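Local coordinates for protein techylectin-5A (Tachypleus tridentatus, PDB 1JC9) that recognises acetyl-group-containing substances on cell surfaces as a calcium-binding fibrinogen-related lectin, agglutinating bacteria and erythrocytes in horseshoe crab innate immunity, at residues 188-193 against 199-204; 208-213 against 217-222; 222-227 against 253-258. All blocks are in the same frame, centred on the assembly; numbering follows the deposited sequence.

Interaction 1: 188-193 against 199-204; sequences NGHNFS and HDTHET. With CA (calcium ion), chain C.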
ATOM      1  N   ASN A 188      -3.467 -10.737  -6.979  1.00 22.31           N
ATOM      2  CA  ASN A 188      -4.604 -11.274  -6.248  1.00 22.76           C
ATOM      3  C   ASN A 188      -4.355 -12.732  -5.863  1.00 22.45           C
ATOM      4  O   ASN A 188      -3.841 -13.506  -6.666  1.00 21.67           O
ATOM      5  CB  ASN A 188      -5.873 -11.156  -7.111  1.00 22.97           C
ATOM      6  CG  ASN A 188      -7.115 -11.690  -6.413  1.00 23.59           C
ATOM      7  OD1 ASN A 188      -7.311 -11.488  -5.214  1.00 22.65           O
ATOM      8  ND2 ASN A 188      -7.971 -12.360  -7.171  1.00 24.98           N
ATOM      9  N   GLY A 189      -4.702 -13.090  -4.627  1.00 21.48           N
ATOM     10  CA  GLY A 189      -4.537 -14.455  -4.156  1.00 21.32           C
ATOM     11  C   GLY A 189      -3.136 -14.930  -3.804  1.00 22.83           C
ATOM     12  O   GLY A 189      -2.907 -16.129  -3.694  1.00 24.80           O
ATOM     13  N   HIS A 190      -2.195 -14.014  -3.613  1.00 22.00           N
ATOM     14  CA  HIS A 190      -0.830 -14.402  -3.278  1.00 22.13           C
ATOM     15  C   HIS A 190      -0.446 -14.051  -1.846  1.00 22.89           C
ATOM     16  O   HIS A 190      -1.018 -13.135  -1.249  1.00 23.02           O
ATOM     17  CB  HIS A 190       0.144 -13.743  -4.259  1.00 22.82           C
ATOM     18  CG  HIS A 190       0.119 -14.358  -5.623  1.00 25.36           C
ATOM     19  ND1 HIS A 190       0.890 -15.448  -5.959  1.00 25.88           N
ATOM     20  CD2 HIS A 190      -0.637 -14.080  -6.713  1.00 25.12           C
ATOM     21  CE1 HIS A 190       0.612 -15.818  -7.196  1.00 25.56           C
ATOM     22  NE2 HIS A 190      -0.312 -15.005  -7.676  1.00 25.00           N
ATOM     23  N   ASN A 191       0.518 -14.787  -1.297  1.00 22.74           N
ATOM     24  CA  ASN A 191       0.984 -14.538   0.064  1.00 23.59           C
ATOM     25  C   ASN A 191       1.875 -13.309   0.053  1.00 22.03           C
ATOM     26  O   ASN A 191       2.313 -12.858  -1.002  1.00 21.68           O
ATOM     27  CB  ASN A 191       1.825 -15.706   0.594  1.00 27.15           C
ATOM     28  CG  ASN A 191       1.166 -17.046   0.389  1.00 32.73           C
ATOM     29  OD1 ASN A 191       0.073 -17.282   0.901  1.00 30.54           O
ATOM     30  ND2 ASN A 191       1.838 -17.909  -0.376  1.00 40.29           N
ATOM     31  N   PHE A 192       2.146 -12.775   1.234  1.00 20.38           N
ATOM     32  CA  PHE A 192       3.025 -11.628   1.351  1.00 21.29           C
ATOM     33  C   PHE A 192       4.423 -12.215   1.527  1.00 21.67           C
ATOM     34  O   PHE A 192       4.582 -13.227   2.210  1.00 21.44           O
ATOM     35  CB  PHE A 192       2.661 -10.809   2.589  1.00 19.51           C
ATOM     36  CG  PHE A 192       3.262  -9.435   2.602  1.00 20.24           C
ATOM     37  CD1 PHE A 192       2.691  -8.406   1.856  1.00 19.60           C
ATOM     38  CD2 PHE A 192       4.396  -9.162   3.365  1.00 20.36           C
ATOM     39  CE1 PHE A 192       3.234  -7.123   1.869  1.00 19.32           C
ATOM     40  CE2 PHE A 192       4.949  -7.881   3.386  1.00 19.92           C
ATOM     41  CZ  PHE A 192       4.364  -6.859   2.635  1.00 19.62           C
ATOM     42  N   SER A 193       5.429 -11.606   0.902  1.00 21.12           N
ATOM     43  CA  SER A 193       6.806 -12.082   1.042  1.00 21.34           C
ATOM     44  C   SER A 193       7.731 -10.938   1.446  1.00 23.15           C
ATOM     45  O   SER A 193       7.467  -9.774   1.143  1.00 23.54           O
ATOM     46  CB  SER A 193       7.325 -12.687  -0.266  1.00 19.61           C
ATOM     47  OG  SER A 193       6.674 -13.902  -0.587  1.00 21.14           O
ATOM     48  N   HIS A 199       7.506 -16.579   0.230  1.00 26.23           N
ATOM     49  CA  HIS A 199       6.201 -17.218   0.144  1.00 25.86           C
ATOM     50  C   HIS A 199       5.627 -17.088  -1.266  1.00 25.79           C
ATOM     51  O   HIS A 199       4.443 -17.346  -1.484  1.00 26.01           O
ATOM     52  CB  HIS A 199       5.240 -16.576   1.147  1.00 26.03           C
ATOM     53  CG  HIS A 199       5.649 -16.751   2.577  1.00 27.56           C
ATOM     54  ND1 HIS A 199       5.559 -15.737   3.506  1.00 26.38           N
ATOM     55  CD2 HIS A 199       6.130 -17.828   3.244  1.00 27.26           C
ATOM     56  CE1 HIS A 199       5.966 -16.180   4.682  1.00 26.06           C
ATOM     57  NE2 HIS A 199       6.317 -17.446   4.550  1.00 26.93           N
ATOM     58  N   ASP A 200       6.460 -16.689  -2.223  1.00 25.70           N
ATOM     59  CA  ASP A 200       5.988 -16.517  -3.594  1.00 27.75           C
ATOM     60  C   ASP A 200       5.888 -17.846  -4.353  1.00 30.12           C
ATOM     61  O   ASP A 200       6.133 -18.914  -3.787  1.00 31.49           O
ATOM     62  CB  ASP A 200       6.892 -15.525  -4.342  1.00 24.02           C
ATOM     63  CG  ASP A 200       8.315 -16.026  -4.502  1.00 25.10           C
ATOM     64  OD1 ASP A 200       9.252 -15.274  -4.155  1.00 21.71           O
ATOM     65  OD2 ASP A 200       8.500 -17.165  -4.986  1.00 23.36           O
ATOM     66  N   THR A 201       5.515 -17.781  -5.627  1.00 31.75           N
ATOM     67  CA  THR A 201       5.372 -18.990  -6.435  1.00 33.70           C
ATOM     68  C   THR A 201       6.438 -19.080  -7.518  1.00 35.36           C
ATOM     69  O   THR A 201       6.186 -19.584  -8.612  1.00 35.87           O
ATOM     70  CB  THR A 201       3.996 -19.041  -7.113  1.00 32.77           C
ATOM     71  OG1 THR A 201       3.878 -17.950  -8.036  1.00 35.29           O
ATOM     72  CG2 THR A 201       2.892 -18.947  -6.076  1.00 33.51           C
ATOM     73  N   HIS A 202       7.631 -18.590  -7.206  1.00 36.86           N
ATOM     74  CA  HIS A 202       8.732 -18.614  -8.153  1.00 38.86           C
ATOM     75  C   HIS A 202       9.887 -19.421  -7.564  1.00 39.61           C
ATOM     76  O   HIS A 202       9.996 -19.569  -6.344  1.00 39.24           O
ATOM     77  CB  HIS A 202       9.174 -17.180  -8.458  1.00 40.56           C
ATOM     78  CG  HIS A 202      10.110 -17.062  -9.620  1.00 43.56           C
ATOM     79  ND1 HIS A 202      11.427 -17.465  -9.562  1.00 44.90           N
ATOM     80  CD2 HIS A 202       9.920 -16.578 -10.871  1.00 45.27           C
ATOM     81  CE1 HIS A 202      12.008 -17.233 -10.727  1.00 45.81           C
ATOM     82  NE2 HIS A 202      11.114 -16.695 -11.538  1.00 46.29           N
ATOM     83  N   GLU A 203      10.737 -19.952  -8.436  1.00 40.21           N
ATOM     84  CA  GLU A 203      11.885 -20.741  -8.010  1.00 41.76           C
ATOM     85  C   GLU A 203      12.841 -19.872  -7.204  1.00 39.76           C
ATOM     86  O   GLU A 203      13.481 -20.335  -6.261  1.00 40.82           O
ATOM     87  CB  GLU A 203      12.623 -21.310  -9.228  1.00 45.04           C
ATOM     88  CG  GLU A 203      11.778 -22.208 -10.116  1.00 51.39           C
ATOM     89  CD  GLU A 203      10.583 -21.484 -10.714  1.00 54.93           C
ATOM     90  OE1 GLU A 203      10.783 -20.443 -11.378  1.00 56.61           O
ATOM     91  OE2 GLU A 203       9.443 -21.960 -10.518  1.00 57.79           O
ATOM     92  N   THR A 204      12.936 -18.604  -7.584  1.00 37.88           N
ATOM     93  CA  THR A 204      13.821 -17.672  -6.899  1.00 36.71           C
ATOM     94  C   THR A 204      13.133 -16.982  -5.726  1.00 34.13           C
ATOM     95  O   THR A 204      11.977 -17.261  -5.411  1.00 32.93           O
ATOM     96  CB  THR A 204      14.327 -16.586  -7.862  1.00 36.49           C
ATOM     97  OG1 THR A 204      13.219 -15.795  -8.317  1.00 37.97           O
ATOM     98  CG2 THR A 204      15.008 -17.221  -9.058  1.00 38.91           C
TER
HETATM   99 CA    CA C 301      10.368 -18.383  -4.197  1.00 27.98          CA
HETATM  100  O   HOH W   1       1.962 -16.509  -3.114  1.00 24.63           O
HETATM  101  O   HOH W   2       8.704 -19.864  -3.623  1.00 35.27           O
HETATM  102  O   HOH W   3      11.928 -20.432  -3.853  1.00 35.37           O

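Interaction 2: 208-213 against 217-222; sequences QTYKGG and DRCHES. With NAG (2-acetamido-2-deoxy-beta-D-glucopyranose), chain B.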
ATOM      1  N   GLN A 208      14.075 -10.754  -2.450  1.00 27.18           N
ATOM      2  CA  GLN A 208      15.491 -10.414  -2.430  1.00 28.75           C
ATOM      3  C   GLN A 208      15.940  -9.822  -3.761  1.00 27.43           C
ATOM      4  O   GLN A 208      16.849  -8.998  -3.804  1.00 27.63           O
ATOM      5  CB  GLN A 208      16.334 -11.643  -2.086  1.00 31.43           C
ATOM      6  CG  GLN A 208      16.132 -12.114  -0.652  1.00 37.59           C
ATOM      7  CD  GLN A 208      17.180 -13.117  -0.204  1.00 41.43           C
ATOM      8  OE1 GLN A 208      17.159 -13.584   0.939  1.00 42.41           O
ATOM      9  NE2 GLN A 208      18.108 -13.450  -1.098  1.00 42.39           N
ATOM     10  N   THR A 209      15.286 -10.232  -4.840  1.00 25.67           N
ATOM     11  CA  THR A 209      15.625  -9.728  -6.164  1.00 27.80           C
ATOM     12  C   THR A 209      15.029  -8.346  -6.403  1.00 26.70           C
ATOM     13  O   THR A 209      15.713  -7.449  -6.892  1.00 26.70           O
ATOM     14  CB  THR A 209      15.111 -10.669  -7.279  1.00 27.82           C
ATOM     15  OG1 THR A 209      15.635 -11.987  -7.074  1.00 30.40           O
ATOM     16  CG2 THR A 209      15.551 -10.162  -8.654  1.00 27.48           C
ATOM     17  N   TYR A 210      13.759  -8.178  -6.042  1.00 26.18           N
ATOM     18  CA  TYR A 210      13.066  -6.915  -6.259  1.00 25.10           C
ATOM     19  C   TYR A 210      12.972  -5.961  -5.069  1.00 25.39           C
ATOM     20  O   TYR A 210      12.296  -4.931  -5.125  1.00 24.28           O
ATOM     21  CB  TYR A 210      11.715  -7.214  -6.899  1.00 23.71           C
ATOM     22  CG  TYR A 210      11.939  -7.939  -8.208  1.00 24.43           C
ATOM     23  CD1 TYR A 210      12.583  -7.300  -9.271  1.00 25.38           C
ATOM     24  CD2 TYR A 210      11.611  -9.285  -8.357  1.00 24.14           C
ATOM     25  CE1 TYR A 210      12.904  -7.983 -10.442  1.00 24.46           C
ATOM     26  CE2 TYR A 210      11.927  -9.978  -9.529  1.00 23.81           C
ATOM     27  CZ  TYR A 210      12.577  -9.317 -10.563  1.00 25.45           C
ATOM     28  OH  TYR A 210      12.914  -9.991 -11.716  1.00 27.85           O
ATOM     29  N   LYS A 211      13.662  -6.329  -3.993  1.00 26.38           N
ATOM     30  CA  LYS A 211      13.818  -5.493  -2.804  1.00 26.79           C
ATOM     31  C   LYS A 211      12.680  -5.005  -1.911  1.00 26.41           C
ATOM     32  O   LYS A 211      12.893  -4.094  -1.111  1.00 26.65           O
ATOM     33  CB  LYS A 211      14.647  -4.271  -3.214  1.00 27.08           C
ATOM     34  CG  LYS A 211      15.927  -4.623  -3.957  1.00 29.17           C
ATOM     35  CD  LYS A 211      16.847  -5.465  -3.087  1.00 32.56           C
ATOM     36  CE  LYS A 211      18.187  -5.732  -3.762  1.00 34.40           C
ATOM     37  NZ  LYS A 211      18.053  -6.644  -4.930  1.00 37.60           N
ATOM     38  N   GLY A 212      11.488  -5.574  -2.008  1.00 25.75           N
ATOM     39  CA  GLY A 212      10.436  -5.082  -1.139  1.00 24.68           C
ATOM     40  C   GLY A 212       9.651  -6.147  -0.403  1.00 23.38           C
ATOM     41  O   GLY A 212       9.979  -7.329  -0.463  1.00 22.94           O
ATOM     42  N   GLY A 213       8.634  -5.701   0.326  1.00 22.13           N
ATOM     43  CA  GLY A 213       7.741  -6.596   1.031  1.00 20.40           C
ATOM     44  C   GLY A 213       6.488  -6.443   0.188  1.00 20.68           C
ATOM     45  O   GLY A 213       5.916  -5.352   0.129  1.00 20.04           O
ATOM     46  N   ASP A 217       4.412 -12.665  -6.960  1.00 26.38           N
ATOM     47  CA  ASP A 217       3.947 -13.812  -7.734  1.00 30.44           C
ATOM     48  C   ASP A 217       5.150 -14.462  -8.418  1.00 30.66           C
ATOM     49  O   ASP A 217       5.810 -15.321  -7.833  1.00 31.36           O
ATOM     50  CB  ASP A 217       2.939 -13.356  -8.794  1.00 34.44           C
ATOM     51  CG  ASP A 217       2.382 -14.509  -9.606  1.00 41.14           C
ATOM     52  OD1 ASP A 217       1.648 -14.240 -10.584  1.00 45.34           O
ATOM     53  OD2 ASP A 217       2.670 -15.680  -9.266  1.00 42.75           O
ATOM     54  N   ARG A 218       5.440 -14.029  -9.646  1.00 30.09           N
ATOM     55  CA  ARG A 218       6.558 -14.557 -10.431  1.00 30.90           C
ATOM     56  C   ARG A 218       7.168 -13.526 -11.392  1.00 29.25           C
ATOM     57  O   ARG A 218       7.335 -13.833 -12.570  1.00 29.48           O
ATOM     58  CB  ARG A 218       6.089 -15.733 -11.286  1.00 35.20           C
ATOM     59  CG  ARG A 218       5.759 -17.019 -10.568  1.00 41.46           C
ATOM     60  CD  ARG A 218       4.948 -17.903 -11.514  1.00 48.22           C
ATOM     61  NE  ARG A 218       5.098 -19.332 -11.246  1.00 54.01           N
ATOM     62  CZ  ARG A 218       6.200 -20.030 -11.509  1.00 57.11           C
ATOM     63  NH1 ARG A 218       7.258 -19.435 -12.050  1.00 57.96           N
ATOM     64  NH2 ARG A 218       6.243 -21.328 -11.238  1.00 58.99           N
ATOM     65  N   CYS A 219       7.527 -12.328 -10.929  1.00 27.67           N
ATOM     66  CA  CYS A 219       7.401 -11.906  -9.545  1.00 25.24           C
ATOM     67  C   CYS A 219       6.391 -10.772  -9.347  1.00 25.68           C
ATOM     68  O   CYS A 219       5.632 -10.778  -8.371  1.00 23.34           O
ATOM     69  CB  CYS A 219       8.760 -11.448  -9.028  1.00 23.42           C
ATOM     70  SG  CYS A 219       9.963 -12.773  -8.690  1.00 24.10           S
ATOM     71  N   HIS A 220       6.380  -9.798 -10.260  1.00 23.26           N
ATOM     72  CA  HIS A 220       5.456  -8.673 -10.114  1.00 22.44           C
ATOM     73  C   HIS A 220       5.223  -7.835 -11.362  1.00 23.39           C
ATOM     74  O   HIS A 220       5.939  -7.947 -12.359  1.00 22.97           O
ATOM     75  CB  HIS A 220       5.964  -7.725  -9.023  1.00 20.46           C
ATOM     76  CG  HIS A 220       7.096  -6.851  -9.467  1.00 21.90           C
ATOM     77  ND1 HIS A 220       6.932  -5.824 -10.374  1.00 21.32           N
ATOM     78  CD2 HIS A 220       8.415  -6.872  -9.158  1.00 21.21           C
ATOM     79  CE1 HIS A 220       8.100  -5.249 -10.603  1.00 21.39           C
ATOM     80  NE2 HIS A 220       9.016  -5.866  -9.878  1.00 21.71           N
ATOM     81  N   GLU A 221       4.203  -6.984 -11.272  1.00 23.65           N
ATOM     82  CA  GLU A 221       3.860  -6.034 -12.319  1.00 22.78           C
ATOM     83  C   GLU A 221       3.828  -4.677 -11.611  1.00 22.19           C
ATOM     84  O   GLU A 221       3.890  -3.627 -12.250  1.00 22.23           O
ATOM     85  CB  GLU A 221       2.506  -6.355 -12.954  1.00 25.05           C
ATOM     86  CG  GLU A 221       2.494  -7.679 -13.707  1.00 30.20           C
ATOM     87  CD  GLU A 221       1.458  -7.719 -14.815  1.00 33.66           C
ATOM     88  OE1 GLU A 221       0.265  -7.471 -14.542  1.00 34.04           O
ATOM     89  OE2 GLU A 221       1.843  -7.999 -15.968  1.00 37.55           O
ATOM     90  N   SER A 222       3.723  -4.714 -10.282  1.00 19.97           N
ATOM     91  CA  SER A 222       3.748  -3.503  -9.451  1.00 19.41           C
ATOM     92  C   SER A 222       4.676  -3.816  -8.276  1.00 19.44           C
ATOM     93  O   SER A 222       4.662  -4.929  -7.754  1.00 18.91           O
ATOM     94  CB  SER A 222       2.342  -3.117  -8.963  1.00 19.33           C
ATOM     95  OG  SER A 222       1.704  -4.168  -8.266  1.00 20.98           O
TER
HETATM   96  C1  NAG B 270       7.385 -10.699 -15.833  1.00 48.59           C
HETATM   97  C2  NAG B 270       8.614 -11.000 -14.852  1.00 47.22           C
HETATM   98  C3  NAG B 270       9.684 -11.838 -15.650  1.00 48.72           C
HETATM   99  C4  NAG B 270       9.006 -13.138 -16.019  1.00 51.79           C
HETATM  100  C5  NAG B 270       7.766 -12.810 -16.925  1.00 52.97           C
HETATM  101  C6  NAG B 270       7.001 -14.077 -17.321  1.00 54.62           C
HETATM  102  C7  NAG B 270       9.068  -9.423 -13.079  1.00 36.23           C
HETATM  103  C8  NAG B 270       9.642  -8.148 -12.544  1.00 32.73           C
HETATM  104  N2  NAG B 270       9.207  -9.725 -14.420  1.00 40.32           N
HETATM  105  O1  NAG B 270       6.320  -9.922 -15.200  1.00 50.83           O
HETATM  106  O3  NAG B 270      10.806 -12.148 -14.825  1.00 50.07           O
HETATM  107  O4  NAG B 270       9.948 -13.992 -16.762  1.00 53.66           O
HETATM  108  O5  NAG B 270       6.790 -11.947 -16.263  1.00 51.36           O
HETATM  109  O6  NAG B 270       5.905 -13.563 -18.141  1.00 57.43           O
HETATM  110  O7  NAG B 270       8.474 -10.178 -12.271  1.00 30.68           O

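Interaction 3: 222-227 against 253-258; sequences SNLNGL and PQVEMK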
ATOM      1  N   SER A 222       3.723  -4.714 -10.282  1.00 19.97           N
ATOM      2  CA  SER A 222       3.748  -3.503  -9.451  1.00 19.41           C
ATOM      3  C   SER A 222       4.676  -3.816  -8.276  1.00 19.44           C
ATOM      4  O   SER A 222       4.662  -4.929  -7.754  1.00 18.91           O
ATOM      5  CB  SER A 222       2.342  -3.117  -8.963  1.00 19.33           C
ATOM      6  OG  SER A 222       1.704  -4.168  -8.266  1.00 20.98           O
ATOM      7  N   ASN A 223       5.482  -2.842  -7.864  1.00 19.42           N
ATOM      8  CA  ASN A 223       6.454  -3.061  -6.791  1.00 19.45           C
ATOM      9  C   ASN A 223       6.631  -1.775  -5.985  1.00 19.16           C
ATOM     10  O   ASN A 223       7.747  -1.297  -5.798  1.00 20.83           O
ATOM     11  CB  ASN A 223       7.785  -3.489  -7.439  1.00 20.02           C
ATOM     12  CG  ASN A 223       8.802  -4.010  -6.440  1.00 18.19           C
ATOM     13  OD1 ASN A 223       8.493  -4.851  -5.598  1.00 22.34           O
ATOM     14  ND2 ASN A 223      10.034  -3.530  -6.550  1.00 19.98           N
ATOM     15  N   LEU A 224       5.522  -1.234  -5.491  1.00 19.15           N
ATOM     16  CA  LEU A 224       5.527   0.023  -4.747  1.00 19.28           C
ATOM     17  C   LEU A 224       6.393   0.111  -3.496  1.00 19.43           C
ATOM     18  O   LEU A 224       6.728   1.213  -3.053  1.00 18.13           O
ATOM     19  CB  LEU A 224       4.085   0.428  -4.435  1.00 20.17           C
ATOM     20  CG  LEU A 224       3.390   1.243  -5.540  1.00 24.58           C
ATOM     21  CD1 LEU A 224       3.813   0.781  -6.927  1.00 24.59           C
ATOM     22  CD2 LEU A 224       1.889   1.140  -5.368  1.00 24.61           C
ATOM     23  N   ASN A 225       6.759  -1.031  -2.920  1.00 19.19           N
ATOM     24  CA  ASN A 225       7.623  -1.014  -1.745  1.00 19.79           C
ATOM     25  C   ASN A 225       9.073  -1.283  -2.147  1.00 20.44           C
ATOM     26  O   ASN A 225       9.892  -1.666  -1.311  1.00 21.05           O
ATOM     27  CB  ASN A 225       7.179  -2.052  -0.712  1.00 17.98           C
ATOM     28  CG  ASN A 225       5.901  -1.653   0.003  1.00 20.32           C
ATOM     29  OD1 ASN A 225       5.565  -0.469   0.085  1.00 19.92           O
ATOM     30  ND2 ASN A 225       5.190  -2.638   0.540  1.00 20.84           N
ATOM     31  N   GLY A 226       9.387  -1.071  -3.425  1.00 20.65           N
ATOM     32  CA  GLY A 226      10.739  -1.302  -3.906  1.00 20.76           C
ATOM     33  C   GLY A 226      11.694  -0.159  -3.597  1.00 21.68           C
ATOM     34  O   GLY A 226      11.357   0.760  -2.853  1.00 21.23           O
ATOM     35  N   LEU A 227      12.892  -0.219  -4.175  1.00 21.65           N
ATOM     36  CA  LEU A 227      13.904   0.811  -3.961  1.00 22.04           C
ATOM     37  C   LEU A 227      13.455   2.150  -4.520  1.00 21.79           C
ATOM     38  O   LEU A 227      12.785   2.209  -5.548  1.00 22.69           O
ATOM     39  CB  LEU A 227      15.232   0.412  -4.627  1.00 20.42           C
ATOM     40  CG  LEU A 227      15.874  -0.917  -4.215  1.00 20.74           C
ATOM     41  CD1 LEU A 227      17.205  -1.077  -4.928  1.00 21.16           C
ATOM     42  CD2 LEU A 227      16.080  -0.961  -2.710  1.00 20.36           C
ATOM     43  N   PRO A 253       8.388   8.632  -8.375  1.00 21.86           N
ATOM     44  CA  PRO A 253       8.844   9.459  -7.255  1.00 22.17           C
ATOM     45  C   PRO A 253       7.845   9.625  -6.111  1.00 21.93           C
ATOM     46  O   PRO A 253       8.242   9.910  -4.979  1.00 23.17           O
ATOM     47  CB  PRO A 253       9.186  10.785  -7.931  1.00 21.01           C
ATOM     48  CG  PRO A 253       8.188  10.856  -9.036  1.00 20.84           C
ATOM     49  CD  PRO A 253       8.198   9.448  -9.589  1.00 21.06           C
ATOM     50  N   GLN A 254       6.559   9.461  -6.398  1.00 23.28           N
ATOM     51  CA  GLN A 254       5.535   9.592  -5.360  1.00 25.35           C
ATOM     52  C   GLN A 254       4.349   8.671  -5.587  1.00 23.40           C
ATOM     53  O   GLN A 254       3.749   8.683  -6.659  1.00 23.91           O
ATOM     54  CB  GLN A 254       5.012  11.025  -5.284  1.00 28.57           C
ATOM     55  CG  GLN A 254       6.006  12.041  -4.776  1.00 36.55           C
ATOM     56  CD  GLN A 254       5.353  13.379  -4.496  1.00 40.74           C
ATOM     57  OE1 GLN A 254       4.509  13.496  -3.605  1.00 44.20           O
ATOM     58  NE2 GLN A 254       5.734  14.395  -5.260  1.00 43.82           N
ATOM     59  N   VAL A 255       4.011   7.877  -4.577  1.00 20.91           N
ATOM     60  CA  VAL A 255       2.872   6.971  -4.670  1.00 21.87           C
ATOM     61  C   VAL A 255       2.186   6.882  -3.308  1.00 21.41           C
ATOM     62  O   VAL A 255       2.794   7.176  -2.278  1.00 22.08           O
ATOM     63  CB  VAL A 255       3.291   5.532  -5.101  1.00 21.44           C
ATOM     64  CG1 VAL A 255       4.092   5.579  -6.390  1.00 22.10           C
ATOM     65  CG2 VAL A 255       4.090   4.865  -4.005  1.00 22.03           C
ATOM     66  N   GLU A 256       0.915   6.497  -3.316  1.00 21.42           N
ATOM     67  CA  GLU A 256       0.144   6.337  -2.088  1.00 20.85           C
ATOM     68  C   GLU A 256      -0.898   5.254  -2.288  1.00 20.69           C
ATOM     69  O   GLU A 256      -1.474   5.129  -3.368  1.00 20.88           O
ATOM     70  CB  GLU A 256      -0.599   7.621  -1.700  1.00 22.28           C
ATOM     71  CG  GLU A 256       0.255   8.818  -1.335  1.00 25.47           C
ATOM     72  CD  GLU A 256      -0.587   9.959  -0.789  1.00 26.25           C
ATOM     73  OE1 GLU A 256      -1.782  10.040  -1.144  1.00 28.79           O
ATOM     74  OE2 GLU A 256      -0.057  10.780  -0.012  1.00 28.58           O
ATOM     75  N   MET A 257      -1.126   4.473  -1.239  1.00 20.41           N
ATOM     76  CA  MET A 257      -2.133   3.423  -1.244  1.00 20.68           C
ATOM     77  C   MET A 257      -3.085   3.855  -0.132  1.00 19.16           C
ATOM     78  O   MET A 257      -2.648   4.169   0.975  1.00 18.12           O
ATOM     79  CB  MET A 257      -1.492   2.069  -0.935  1.00 20.01           C
ATOM     80  CG  MET A 257      -0.549   1.590  -2.041  1.00 19.69           C
ATOM     81  SD  MET A 257       0.498   0.202  -1.556  1.00 20.50           S
ATOM     82  CE  MET A 257      -0.738  -1.075  -1.293  1.00 19.27           C
ATOM     83  N   LYS A 258      -4.379   3.899  -0.430  1.00 18.90           N
ATOM     84  CA  LYS A 258      -5.363   4.340   0.552  1.00 18.75           C
ATOM     85  C   LYS A 258      -6.683   3.599   0.388  1.00 19.02           C
ATOM     86  O   LYS A 258      -7.051   3.207  -0.725  1.00 17.33           O
ATOM     87  CB  LYS A 258      -5.579   5.847   0.398  1.00 16.85           C
ATOM     88  CG  LYS A 258      -6.026   6.249  -1.009  1.00 18.42           C
ATOM     89  CD  LYS A 258      -5.897   7.749  -1.269  1.00 19.32           C
ATOM     90  CE  LYS A 258      -4.443   8.161  -1.394  1.00 20.58           C
ATOM     91  NZ  LYS A 258      -4.300   9.584  -1.806  1.00 20.00           N
TER

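Interaction 1: 188-193 against 199-204
H199 is held by three hydrogen bonds from the 188-193 loop. Its carbonyl accepts a nearly linear N-H...O bond from N191, with H199 O 2.9 Å from N191 ND2 at an angle of 174°; the bond lies in both the amide plane and the carbonyl plane. The H199 N donates a hydrogen bond to S193 OG, 2.9 Å away. The imidazole turns back to donate within its own plane from ND1 to F192 O, 3.0 Å away. With CG set beside the backbone N (chi1 -63°), the ring stays close to that carbonyl, and H199 CB packs against N191 CB at 3.6 Å.

A water bridges the two segments. It accepts from the N191 backbone N and donates to H199 O, which thus has two donors, and it is also hydrogen-bonded to H190 ND1.

One residue on, D200 turns toward the calcium ion, with OD2 2.4 Å from the metal. The same OD2 takes the backbone N of H202 at 2.8 Å, an Asx turn, while OD1 is held by C206 N. The carbonyls of H202 and T204, two waters and D198 complete the shell. Chemically, then, the joining is done by amide, hydroxyl, imidazole and water, with no salt bridge: they hold H199, which lies between the calcium ligands D198 and D200, leaving the D200 carboxylate to calcium and to the backbone that shapes its site.

Interaction 2: 208-213 against 217-222
Y210 reaches across to C219 and H220, and its side chain meets H220, C219 and the sugar in turn. CB lies 4.0 Å from H220 CD2, and CG is closer still to that atom at 3.8 Å. Here the histidine, its ring set between the backbone N and the carbonyl carbon (chi1 77°), turns its edge to the phenol face, a T-shaped pair with planes at 89° and centroids 5.0 Å apart; its NE2 sits 3.9 Å from CD1 and is hydrogen-bonded to A237 O. Along the other rim, CD2 and CE2 run beside the cysteine: CE2 is 3.5 Å from C219 SG, which lies at the ring edge. Farther out, CZ comes within 3.7 Å of the sugar's methyl C8, and the OH ends beside the same acetyl group.

That methyl also rests on the H220 ring face, so the two aromatics cradle it. The peptide before C219 is cis, which probably helps turn the N atoms of C219 and H220 to acetyl O7, their acceptor at 2.7 and 2.9 Å. In this acetyl-recognition pocket R186, Y236 and Y248 add hydrogen bonds to the sugar. Y210 belongs to helix 206-210, which the C206-C219 disulfide ties to the loop leading on to strand 231-232.

Interaction 3: 222-227 against 253-258
L224 presses its branched end onto strand 254-258, meeting V255 and M257, two side chains on the same face of the strand. The branch point does the first part of the work: L224 CG lies 4.0 Å from V255 CG2, the valine methyl set between the backbone N and the carbonyl carbon. The CD2 methyl then extends toward M257, 4.1 Å from its CG and 4.2 Å from its SD. The extended second torsion of the methionine (chi2 167°) carries the sulfur along the leucine methyl, and the bend at chi3 (65°) only turns the terminal methyl. All three residues are buried, and F143 of strand 139-146 and Q93 of strand 89-95 also touch L224.

What places the leucine is the type I turn from N223 to G226, in which it takes the second position. The G226 N to N223 O bond, 2.9 Å, closes the turn. Outside it, N223 ND2 is held by Y210 O and G239 O, and R95 NH1 binds the carbonyls of L224 and G226.

Away from this patch the segments part quickly. N225 OD1 comes no nearer to the strand than 5.4 Å, to M257 SD, and toward L227 and P253 they diverge. On the strand's other face the character changes: E256 points away from the turn, partly exposed, and its OE1 forms a salt bridge with K258 NZ at 2.6 Å. R94 takes the second carboxylate oxygen, while the buried K258 amine also pairs with D81 and D144.

No hydrogen bond joins the turn to the strand. The contact itself is apolar van der Waals packing, without the directional demands of a polar bond; the turn's position is probably set by its own closing bond and by its bonds to Y210, G239 and R95, while charge pairing is kept to the far face of the strand.

How the interactions relate
The three contacts follow one another along the chain and step inward from the lectin's surface to its core, all within the fibrinogen C-terminal domain. Interactions 1 and 2 have centres 9 Å apart and touch where T201 and E203 meet D217 and R218, so the calcium loop adjoins the sugar pocket. Interaction 2 passes S222 on to interaction 3, 12 Å away between centres, and the carbonyls of Y210 and G213 bind N223 and N225. Interactions 1 and 3, 18 Å apart, do not touch. Together they connect the loops around helix 206-210, which carry metal and ligand, to central strand 250-261 of the antiparallel sheet.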